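Local coordinates for DUF4785 domain-containing protein (Legionella pneumophila subsp. pneumophila, PDB 4KH9), which is of unknown function but binds calcium and is built from three domains rich in beta strands, the last two of E-set type, at residues A199-P204 / I209-T214; V244-E247 / I252-R255. One frame throughout, in Å; residues are numbered along the deposited sequence.

Interaction 1. Residues A199-P204 / I209-T214; sequences ARLVGP and ISLNLT
The peptide groups of Leu201 and Ile209 bond to each other in both directions, and the Ile209 carbonyl oxygen has a CB on either side: Arg200 CB lies 3.7 Å from Ile209 O on the face that carries Arg200 and Ser210, and Leu201 CB lies 3.5 Å from it on the face of Leu201 and Ile209. Leu201 N donates over 2.7 Å to Ile209 O, tilted 21° from the carbonyl plane; with the return bond Ile209 N to Leu201 O, 2.9 Å, this makes an antiparallel hydrogen-bonded pair.

Regularity is lost one pair further on. Leu211 N still reaches Ala199 O at 3.1 Å, but from 36° above the carbonyl plane, and Ala199 N stands 5.4 Å from Leu211 O. A water bridges the two atoms, accepting from Ala199 N and donating to Leu211 O, where a regular ladder would have a direct bond. Strand 208-217 is broken in this region.

Leu211 directs its two methyls to different partners. CD1 meets Ala199 CB at 3.9 Å, and CD2 meets Leu201 CG at 4.1 Å, the two leucine side chains crossing at about a right angle. Ala225 and Ala181 continue this buried layer. Arg200 turns its polar end elsewhere: with CG placed between backbone N and carbonyl carbon (chi1 63°) and the chain then extended, its NE reaches a salt bridge with Glu241 on the adjoining strand.

The antiparallel bridges Arg200-Ser210 and Leu201-Ile209, between consecutive strands with a short connection, define a beta hairpin. Ala199, Leu201 and Leu211 pack from it on strand 178-186, as in a beta sandwich, consistent with the E-set assignment of this central domain.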
loop_
_atom_site.group_PDB
_atom_site.type_symbol
_atom_site.label_atom_id
_atom_site.label_comp_id
_atom_site.label_asym_id
_atom_site.label_seq_id
_atom_site.Cartn_x
_atom_site.Cartn_y
_atom_site.Cartn_z
ATOM N N ALA A 199 15.207 0.557 -1.915
ATOM C CA ALA A 199 13.843 0.268 -1.442
ATOM C C ALA A 199 13.633 0.853 -0.049
ATOM O O ALA A 199 14.563 0.905 0.759
ATOM C CB ALA A 199 13.578 -1.241 -1.445
ATOM N N ARG A 200 12.417 1.327 0.217
ATOM C CA ARG A 200 12.084 1.914 1.507
ATOM C C ARG A 200 10.622 1.757 1.773
ATOM O O ARG A 200 9.855 1.448 0.879
ATOM C CB ARG A 200 12.481 3.413 1.543
ATOM C CG ARG A 200 11.691 4.255 0.505
ATOM C CD ARG A 200 12.075 5.711 0.602
ATOM N NE ARG A 200 11.224 6.558 -0.237
ATOM C CZ ARG A 200 11.264 7.888 -0.231
ATOM N NH1 ARG A 200 12.113 8.530 0.564
ATOM N NH2 ARG A 200 10.455 8.586 -1.018
ATOM N N LEU A 201 10.231 2.052 2.998
ATOM C CA LEU A 201 8.833 2.022 3.455
ATOM C C LEU A 201 8.434 3.439 3.751
ATOM O O LEU A 201 9.183 4.140 4.433
ATOM C CB LEU A 201 8.683 1.114 4.703
ATOM C CG LEU A 201 9.283 -0.292 4.556
ATOM C CD1 LEU A 201 9.178 -1.084 5.889
ATOM C CD2 LEU A 201 8.605 -1.061 3.404
ATOM N N VAL A 202 7.280 3.875 3.225
ATOM C CA VAL A 202 6.785 5.246 3.420
ATOM C C VAL A 202 5.434 5.178 4.134
ATOM O O VAL A 202 4.496 4.529 3.678
ATOM C CB VAL A 202 6.707 6.046 2.074
ATOM C CG1 VAL A 202 6.314 7.502 2.336
ATOM C CG2 VAL A 202 8.045 6.012 1.326
ATOM N N GLY A 203 5.363 5.862 5.257
ATOM C CA GLY A 203 4.178 5.929 6.096
ATOM C C GLY A 203 3.244 7.070 5.754
ATOM O O GLY A 203 3.635 7.988 5.035
ATOM N N PRO A 204 2.006 7.036 6.295
ATOM C CA PRO A 204 1.007 8.085 5.983
ATOM C C PRO A 204 1.437 9.511 6.306
ATOM O O PRO A 204 0.948 10.417 5.647
ATOM C CB PRO A 204 -0.179 7.717 6.869
ATOM C CG PRO A 204 -0.034 6.273 7.114
ATOM C CD PRO A 204 1.421 5.970 7.138
ATOM N N ILE A 209 11.205 4.344 6.510
ATOM C CA ILE A 209 11.990 3.254 7.080
ATOM C C ILE A 209 12.705 2.629 5.870
ATOM O O ILE A 209 12.052 2.118 4.981
ATOM C CB ILE A 209 11.162 2.245 7.939
ATOM C CG1 ILE A 209 10.545 2.924 9.187
ATOM C CG2 ILE A 209 12.037 1.041 8.352
ATOM C CD1 ILE A 209 9.448 2.120 9.896
ATOM N N SER A 210 14.031 2.740 5.797
ATOM C CA SER A 210 14.812 2.164 4.702
ATOM C C SER A 210 14.861 0.620 4.824
ATOM O O SER A 210 14.751 0.093 5.928
ATOM C CB SER A 210 16.224 2.746 4.705
ATOM O OG SER A 210 16.167 4.156 4.540
ATOM N N LEU A 211 14.872 -0.095 3.698
ATOM C CA LEU A 211 14.948 -1.559 3.757
ATOM C C LEU A 211 16.351 -1.984 3.613
ATOM O O LEU A 211 17.041 -1.430 2.758
ATOM C CB LEU A 211 14.139 -2.250 2.642
ATOM C CG LEU A 211 12.666 -2.439 2.678
ATOM C CD1 LEU A 211 12.302 -3.380 1.525
ATOM C CD2 LEU A 211 12.188 -3.111 3.961
ATOM N N ASN A 212 16.773 -2.996 4.384
ATOM C CA ASN A 212 18.110 -3.571 4.285
ATOM C C ASN A 212 18.027 -4.706 3.283
ATOM O O ASN A 212 17.270 -5.667 3.504
ATOM C CB ASN A 212 18.567 -4.018 5.665
ATOM C CG ASN A 212 18.582 -2.883 6.674
ATOM O OD1 ASN A 212 17.936 -2.936 7.724
ATOM N ND2 ASN A 212 19.277 -1.811 6.356
ATOM N N LEU A 213 18.755 -4.590 2.172
ATOM C CA LEU A 213 18.651 -5.535 1.067
ATOM C C LEU A 213 19.755 -6.586 1.010
ATOM O O LEU A 213 20.914 -6.352 1.377
ATOM C CB LEU A 213 18.659 -4.758 -0.290
ATOM C CG LEU A 213 17.545 -3.720 -0.493
ATOM C CD1 LEU A 213 17.888 -2.769 -1.643
ATOM C CD2 LEU A 213 16.216 -4.383 -0.739
ATOM N N THR A 214 19.378 -7.746 0.449
ATOM C CA THR A 214 20.289 -8.854 0.166
ATOM C C THR A 214 19.945 -9.380 -1.187
ATOM O O THR A 214 18.784 -9.539 -1.487
ATOM C CB THR A 214 20.257 -9.983 1.248
ATOM O OG1 THR A 214 18.917 -10.441 1.392
ATOM C CG2 THR A 214 20.778 -9.540 2.602
HETATM O O HOH W 1 17.477 0.097 0.044
#

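Interaction 2. Residues V244-E247 / I252-R255; sequences VQTE and IIRR
Ile253 O is approached by three groups of the facing strand: Thr246 N donates to it at 2.9 Å, Gln245 CA makes a CA-H...O contact at 3.3 Å, and Gln245 CG rests 3.6 Å from the same oxygen. This belongs to a regular antiparallel beta hairpin: the axes of 244-247 and 252-255 approach to 4.7 Å, their N-to-C directions 167° apart. Val244 pairs with Arg255 and Thr246 with Ile253 through two backbone bonds each; the shortest runs from Val244 N to Arg255 O, 2.8 Å.

On the face of Gln245 and Arg254, the Gln245 chain is extended, with CG anti to the backbone N (chi1 -170°), which carries its amide across to the other strand and over Ile252 CG2, Gln245 CD lying 3.8 Å from that methyl. OE1 comes 3.3 Å from Arg254 CD, and the amide and guanidinium planes are turned 42° apart. The arginine's charge is met elsewhere, by Asp243 and by Glu51 of the N-terminal domain. Gln245 also pairs by backbone with Asp196, a calcium-binding residue.

The other face is buried. There Thr246 OG1 bonds to Asp193 O, while the methyl and the isoleucine lie side by side, Thr246 CG2 being 3.8 Å from Ile253 CB.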
loop_
_atom_site.group_PDB
_atom_site.type_symbol
_atom_site.label_atom_id
_atom_site.label_comp_id
_atom_site.label_asym_id
_atom_site.label_seq_id
_atom_site.Cartn_x
_atom_site.Cartn_y
_atom_site.Cartn_z
ATOM N N VAL A 244 14.767 0.224 -9.321
ATOM C CA VAL A 244 15.779 -0.688 -9.824
ATOM C C VAL A 244 16.348 -0.148 -11.176
ATOM O O VAL A 244 15.584 0.284 -12.062
ATOM C CB VAL A 244 15.136 -2.087 -9.978
ATOM C CG1 VAL A 244 16.035 -3.057 -10.723
ATOM C CG2 VAL A 244 14.731 -2.666 -8.612
ATOM N N GLN A 245 17.671 -0.231 -11.339
ATOM C CA GLN A 245 18.281 0.093 -12.619
ATOM C C GLN A 245 19.374 -0.928 -12.969
ATOM O O GLN A 245 20.162 -1.295 -12.115
ATOM C CB GLN A 245 18.847 1.514 -12.683
ATOM C CG GLN A 245 19.255 1.860 -14.118
ATOM C CD GLN A 245 19.562 3.291 -14.368
ATOM O OE1 GLN A 245 18.722 4.168 -14.219
ATOM N NE2 GLN A 245 20.731 3.540 -14.903
ATOM N N THR A 246 19.381 -1.410 -14.214
ATOM C CA THR A 246 20.444 -2.274 -14.720
ATOM C C THR A 246 20.632 -1.930 -16.207
ATOM O O THR A 246 19.989 -1.008 -16.713
ATOM C CB THR A 246 20.221 -3.770 -14.439
ATOM O OG1 THR A 246 21.433 -4.457 -14.759
ATOM C CG2 THR A 246 19.063 -4.372 -15.209
ATOM N N GLU A 247 21.574 -2.611 -16.865
ATOM C CA GLU A 247 21.878 -2.415 -18.277
ATOM C C GLU A 247 21.983 -3.754 -18.947
ATOM O O GLU A 247 22.561 -4.683 -18.387
ATOM C CB GLU A 247 23.171 -1.594 -18.512
ATOM C CG GLU A 247 23.231 -0.220 -17.848
ATOM C CD GLU A 247 23.653 -0.222 -16.386
ATOM O OE1 GLU A 247 24.794 -0.650 -16.095
ATOM O OE2 GLU A 247 22.851 0.221 -15.531
ATOM N N ILE A 252 19.231 0.687 -21.177
ATOM C CA ILE A 252 18.969 0.989 -19.774
ATOM C C ILE A 252 17.633 0.325 -19.413
ATOM O O ILE A 252 16.619 0.530 -20.104
ATOM C CB ILE A 252 18.969 2.532 -19.494
ATOM C CG1 ILE A 252 20.299 3.230 -19.904
ATOM C CG2 ILE A 252 18.552 2.873 -18.054
ATOM C CD1 ILE A 252 21.538 2.974 -19.054
ATOM N N ILE A 253 17.659 -0.498 -18.362
ATOM C CA ILE A 253 16.492 -1.161 -17.806
ATOM C C ILE A 253 16.190 -0.458 -16.494
ATOM O O ILE A 253 16.945 -0.593 -15.513
ATOM C CB ILE A 253 16.655 -2.706 -17.633
ATOM C CG1 ILE A 253 17.514 -3.405 -18.747
ATOM C CG2 ILE A 253 15.318 -3.398 -17.338
ATOM C CD1 ILE A 253 16.968 -3.501 -20.118
ATOM N N ARG A 254 15.124 0.324 -16.482
ATOM C CA ARG A 254 14.737 1.075 -15.287
ATOM C C ARG A 254 13.301 0.781 -14.931
ATOM O O ARG A 254 12.413 0.928 -15.773
ATOM C CB ARG A 254 14.933 2.586 -15.521
ATOM C CG ARG A 254 14.422 3.440 -14.393
ATOM C CD ARG A 254 15.482 3.936 -13.465
ATOM N NE ARG A 254 14.925 4.805 -12.423
ATOM C CZ ARG A 254 14.948 6.138 -12.447
ATOM N NH1 ARG A 254 15.487 6.785 -13.477
ATOM N NH2 ARG A 254 14.435 6.833 -11.444
ATOM N N ARG A 255 13.076 0.327 -13.680
ATOM C CA ARG A 255 11.743 0.062 -13.184
ATOM C C ARG A 255 11.612 0.539 -11.747
ATOM O O ARG A 255 12.529 0.399 -10.950
ATOM C CB ARG A 255 11.387 -1.442 -13.279
ATOM C CG ARG A 255 11.208 -2.073 -14.672
ATOM C CD ARG A 255 9.920 -1.657 -15.317
ATOM N NE ARG A 255 9.796 -2.095 -16.715
ATOM C CZ ARG A 255 10.103 -1.363 -17.786
ATOM N NH1 ARG A 255 10.654 -0.159 -17.647
ATOM N NH2 ARG A 255 9.886 -1.839 -19.001
#

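Overall arrangement
Interaction 1 closes along the chain before interaction 2 opens, and both are hairpins of the central domain. Their strands are consecutive in one sheet, in the order 208-217, 196-202, 238-248, 251-264, so 196-202 and 238-248 join the two contacts. The centres lie 19 Å apart and the nearest atoms about 7 Å, without touching. Asp196 and Asp198, known to bind calcium, sit at the start of strand 196-202. In the model the Gln245 side chain is about 6 Å from a calcium ion, that of Leu213 about 11 Å. Interaction 2, through Arg254 and Glu51, also faces the N-terminal domain, which suggests that the calcium ion near Gln245 lies close to the boundary with that domain.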